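Local atomic coordinates of teichoic acid D-alanine hydrolase (Staphylococcus aureus, PDB entry 5ZH8), a protein that hydrolyses the D-alanyl esters of wall and lipoteichoic acids in the cell envelope and influences methicillin resistance, autolysis and cell wall structure. Residues Phe351-Asn356 with Val360-Leu365; Arg341-Gly344 with Gln349-Thr352. All coordinates share one frame; numbering follows the deposited sequence.

Contacts 1 and 2 lie side by side in the large antiparallel sheet of the beta-lactamase-like fold, their centres about 7 Å apart. Along the chain the order is strand 340-346, strand 349-355, strand 359-365, so two consecutive hairpins share their middle strand: contact 2 is made on one edge of strand 349-355 and contact 1 on its other edge, with Phe351 and Thr352 serving both. The resulting three-stranded meander continues through strand 90-96 next to 359-365 and strand 333-335 next to 340-346. Helix 371-382 packs on the face carrying Thr352, and helix 292-303 on the face carrying Val353, so that most of its residues are buried.

Contact 1: Phe351-Asn356 with Val360-Leu365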
# COMPACT_ATOMS: atom_id res chain seq x y z
N PHE A 351 6.08 8.22 -6.06
CA PHE A 351 6.72 9.40 -6.61
C PHE A 351 5.75 10.58 -6.51
O PHE A 351 4.72 10.61 -7.20
CB PHE A 351 7.11 9.14 -8.07
CG PHE A 351 8.15 10.07 -8.59
CD1 PHE A 351 7.80 11.30 -9.12
CD2 PHE A 351 9.49 9.72 -8.55
CE1 PHE A 351 8.76 12.16 -9.60
CE2 PHE A 351 10.46 10.58 -9.03
CZ PHE A 351 10.09 11.81 -9.55
N THR A 352 6.07 11.54 -5.65
CA THR A 352 5.13 12.58 -5.29
C THR A 352 5.77 13.95 -5.41
O THR A 352 6.96 14.12 -5.14
CB THR A 352 4.59 12.35 -3.85
OG1 THR A 352 4.14 10.99 -3.71
CG2 THR A 352 3.44 13.29 -3.55
N VAL A 353 4.98 14.93 -5.84
CA VAL A 353 5.45 16.28 -6.09
C VAL A 353 4.42 17.24 -5.53
O VAL A 353 3.25 17.17 -5.89
CB VAL A 353 5.60 16.60 -7.60
CG1 VAL A 353 6.26 17.95 -7.80
CG2 VAL A 353 6.40 15.52 -8.32
N TYR A 354 4.86 18.12 -4.64
CA TYR A 354 4.05 19.25 -4.19
C TYR A 354 4.78 20.49 -4.64
O TYR A 354 6.00 20.57 -4.46
CB TYR A 354 3.97 19.28 -2.66
CG TYR A 354 2.85 18.48 -2.03
CD1 TYR A 354 2.28 17.37 -2.65
CD2 TYR A 354 2.39 18.83 -0.77
CE1 TYR A 354 1.27 16.66 -2.03
CE2 TYR A 354 1.40 18.12 -0.14
CZ TYR A 354 0.84 17.05 -0.77
OH TYR A 354 -0.16 16.38 -0.11
N TYR A 355 4.07 21.44 -5.24
CA TYR A 355 4.73 22.68 -5.62
C TYR A 355 3.82 23.89 -5.70
O TYR A 355 2.60 23.77 -5.74
CB TYR A 355 5.50 22.52 -6.93
CG TYR A 355 4.68 22.47 -8.20
CD1 TYR A 355 4.33 23.63 -8.87
CD2 TYR A 355 4.29 21.25 -8.75
CE1 TYR A 355 3.60 23.59 -10.04
CE2 TYR A 355 3.56 21.20 -9.93
CZ TYR A 355 3.22 22.37 -10.56
OH TYR A 355 2.49 22.34 -11.72
N ASN A 356 4.47 25.05 -5.69
CA ASN A 356 3.83 26.33 -5.94
C ASN A 356 4.82 27.24 -6.69
O ASN A 356 5.73 26.72 -7.34
CB ASN A 356 3.29 26.95 -4.63
CG ASN A 356 4.38 27.26 -3.62
OD1 ASN A 356 5.54 27.42 -3.96
ND2 ASN A 356 3.98 27.36 -2.36
N VAL A 360 9.37 23.76 -5.41
CA VAL A 360 8.97 22.49 -6.01
C VAL A 360 9.62 21.40 -5.18
O VAL A 360 10.84 21.30 -5.12
CB VAL A 360 9.41 22.35 -7.49
CG1 VAL A 360 8.89 21.04 -8.07
CG2 VAL A 360 8.92 23.54 -8.30
N VAL A 361 8.79 20.59 -4.53
CA VAL A 361 9.25 19.53 -3.65
C VAL A 361 8.94 18.20 -4.30
O VAL A 361 7.78 17.88 -4.53
CB VAL A 361 8.57 19.59 -2.26
CG1 VAL A 361 9.17 18.57 -1.31
CG2 VAL A 361 8.66 21.00 -1.68
N VAL A 362 9.99 17.44 -4.62
CA VAL A 362 9.86 16.13 -5.26
C VAL A 362 10.39 15.09 -4.30
O VAL A 362 11.56 15.15 -3.91
CB VAL A 362 10.66 16.06 -6.58
CG1 VAL A 362 10.35 14.75 -7.33
CG2 VAL A 362 10.38 17.27 -7.46
N LEU A 363 9.54 14.14 -3.91
CA LEU A 363 9.91 13.12 -2.94
C LEU A 363 9.66 11.74 -3.52
O LEU A 363 8.52 11.37 -3.81
CB LEU A 363 9.11 13.32 -1.65
CG LEU A 363 9.69 12.66 -0.39
CD1 LEU A 363 11.01 13.32 -0.01
CD2 LEU A 363 8.71 12.72 0.77
N ALA A 364 10.74 10.98 -3.70
CA ALA A 364 10.68 9.66 -4.31
C ALA A 364 10.97 8.58 -3.28
O ALA A 364 11.99 8.62 -2.59
CB ALA A 364 11.67 9.57 -5.47
N LEU A 365 10.09 7.60 -3.19
CA LEU A 365 10.18 6.55 -2.20
C LEU A 365 10.17 5.18 -2.88
O LEU A 365 9.22 4.85 -3.57
CB LEU A 365 8.99 6.68 -1.25
CG LEU A 365 8.94 5.77 -0.04
CD1 LEU A 365 10.04 6.11 0.96
CD2 LEU A 365 7.56 5.89 0.60
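Phe351-Asn356 and Val360-Leu365 are the arms of a beta hairpin in the central sheet of the beta-lactamase-like fold, running nearly antiparallel to each other. The backbone bonds form two reciprocal pairs. Thr352 and Leu363 each give an N-H to the other's C=O, and Tyr354 does the same with Val361. The straightest of the four is Leu363 N to Thr352 O, at 2.9 Å and 177°, whereas the return bond from Thr352 N to Leu363 O is longer, 3.1 Å. Between the two bonded pairs, the CA-H of Val353 points to Val361 O (3.2 Å from CA).

Apolar contacts gather on the face of Phe351, Val353, Tyr355, Val360, Val362 and Ala364. With CG anti to its backbone N (chi1 -161°), Phe351 swings its ring across to the partner strand: CZ meets Val362 CG1 at 3.7 Å, while the CD2 side rests against the methyl of Ala364, a residue small enough to sit close beside a large ring. Beta-branched valines suit the extended chain. Val353 and Val362 rise from the sheet as neighbours in the same direction, and Val353 also packs on Met295 and Ile299 of helix 292-303.

Polar ends are satisfied beyond the hairpin. Tyr354 sends its hydroxyl to Glu372 of helix 371-382, and Tyr355 bonds through OH to Asn340. With CG between the backbone N and the carbonyl carbon (chi1 75°), the Tyr355 ring leads away from the partner strand, so its touch on Val360 is made low down, by CB against CG2 at 3.8 Å.

Contact 2: Arg341-Gly344 with Gln349-Thr352; sequences RLNG and QVFT
Asn343 and Thr352 rise together from one face of the sheet, neighbours in a non-hydrogen-bonded pair whose CA atoms are 4.2 Å apart. The amide of Asn343 is carried out with CG anti to the backbone N (chi1 180°), and its OD1 accepts the hydroxyl hydrogen of Thr352 from OG1 at 2.7 Å. That donor lies in the plane of the amide carbonyl. Asparagine fits because its short side chain brings the amide oxygen just to the neighbouring hydroxyl; threonine, because its branches do different work: OG1 bonds to the amide, while the methyl CG2 rests 3.5 Å from Leu342 O. The same hydroxyl also pairs with Asn371 ND2, which joins the sheet to helix 371-382.

On the same sheet face, Asn343 CB sits over the outer part of one face of the Arg341 guanidinium, 3.3 Å from the guanidinium plane. Arg341 NE makes a salt bridge with Glu372 of that helix, and in the second subunit Ser268 packs on Arg341 and Asn267 on Asn343. The two strands form an antiparallel hairpin of the beta-lactamase-like fold, and the next pair along it, Gly344 with Phe351, is hydrogen-bonded in both directions, each N-to-O distance being 2.9 Å.

Phe351 keeps its ring on the sheet face opposite Asn343; of its side chain, CB is the atom that comes near Gly344 O. Glycine suits this spot in placing no side chain on the face of Phe351. Val350 lies on the asparagine side, where its branch CG1 meets Asn343 OD1 at 3.9 Å.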
# COMPACT_ATOMS: atom_id res chain seq x y z
N ARG A 341 -0.09 19.32 -7.33
CA ARG A 341 0.33 18.01 -6.89
C ARG A 341 0.47 17.02 -8.05
O ARG A 341 -0.39 16.97 -8.93
CB ARG A 341 -0.67 17.48 -5.87
CG ARG A 341 -0.54 16.01 -5.52
CD ARG A 341 -1.56 15.63 -4.47
NE ARG A 341 -1.35 14.27 -3.95
CZ ARG A 341 -1.81 13.16 -4.53
NH1 ARG A 341 -2.51 13.23 -5.66
NH2 ARG A 341 -1.58 11.98 -3.99
N LEU A 342 1.56 16.25 -8.03
CA LEU A 342 1.68 15.04 -8.84
C LEU A 342 1.95 13.86 -7.92
O LEU A 342 2.55 14.02 -6.85
CB LEU A 342 2.82 15.15 -9.86
CG LEU A 342 2.61 16.07 -11.06
CD1 LEU A 342 2.91 17.51 -10.69
CD2 LEU A 342 3.47 15.66 -12.23
N ASN A 343 1.50 12.68 -8.34
CA ASN A 343 1.72 11.47 -7.57
C ASN A 343 1.54 10.22 -8.43
O ASN A 343 0.62 10.15 -9.24
CB ASN A 343 0.77 11.43 -6.37
CG ASN A 343 0.95 10.18 -5.54
OD1 ASN A 343 1.80 10.12 -4.66
ND2 ASN A 343 0.14 9.18 -5.82
N GLY A 344 2.42 9.25 -8.24
CA GLY A 344 2.30 7.94 -8.87
C GLY A 344 2.75 6.84 -7.92
O GLY A 344 3.80 6.95 -7.30
N GLN A 349 7.06 1.61 -5.46
CA GLN A 349 7.62 2.94 -5.43
C GLN A 349 6.51 3.96 -5.32
O GLN A 349 5.36 3.69 -5.68
CB GLN A 349 8.47 3.19 -6.67
CG GLN A 349 9.54 2.11 -6.89
CD GLN A 349 10.68 2.54 -7.80
OE1 GLN A 349 10.87 3.73 -8.07
NE2 GLN A 349 11.46 1.57 -8.26
N VAL A 350 6.84 5.13 -4.79
CA VAL A 350 5.90 6.24 -4.69
C VAL A 350 6.63 7.51 -5.08
O VAL A 350 7.67 7.84 -4.51
CB VAL A 350 5.33 6.42 -3.26
CG1 VAL A 350 4.06 7.24 -3.32
CG2 VAL A 350 5.06 5.08 -2.60
N PHE A 351 6.08 8.22 -6.06
CA PHE A 351 6.72 9.40 -6.61
C PHE A 351 5.75 10.58 -6.51
O PHE A 351 4.72 10.61 -7.20
CB PHE A 351 7.11 9.14 -8.07
CG PHE A 351 8.15 10.07 -8.59
CD1 PHE A 351 7.80 11.30 -9.12
CD2 PHE A 351 9.49 9.72 -8.55
CE1 PHE A 351 8.76 12.16 -9.60
CE2 PHE A 351 10.46 10.58 -9.03
CZ PHE A 351 10.09 11.81 -9.55
N THR A 352 6.07 11.54 -5.65
CA THR A 352 5.13 12.58 -5.29
C THR A 352 5.77 13.95 -5.41
O THR A 352 6.96 14.12 -5.14
CB THR A 352 4.59 12.35 -3.85
OG1 THR A 352 4.14 10.99 -3.71
CG2 THR A 352 3.44 13.29 -3.55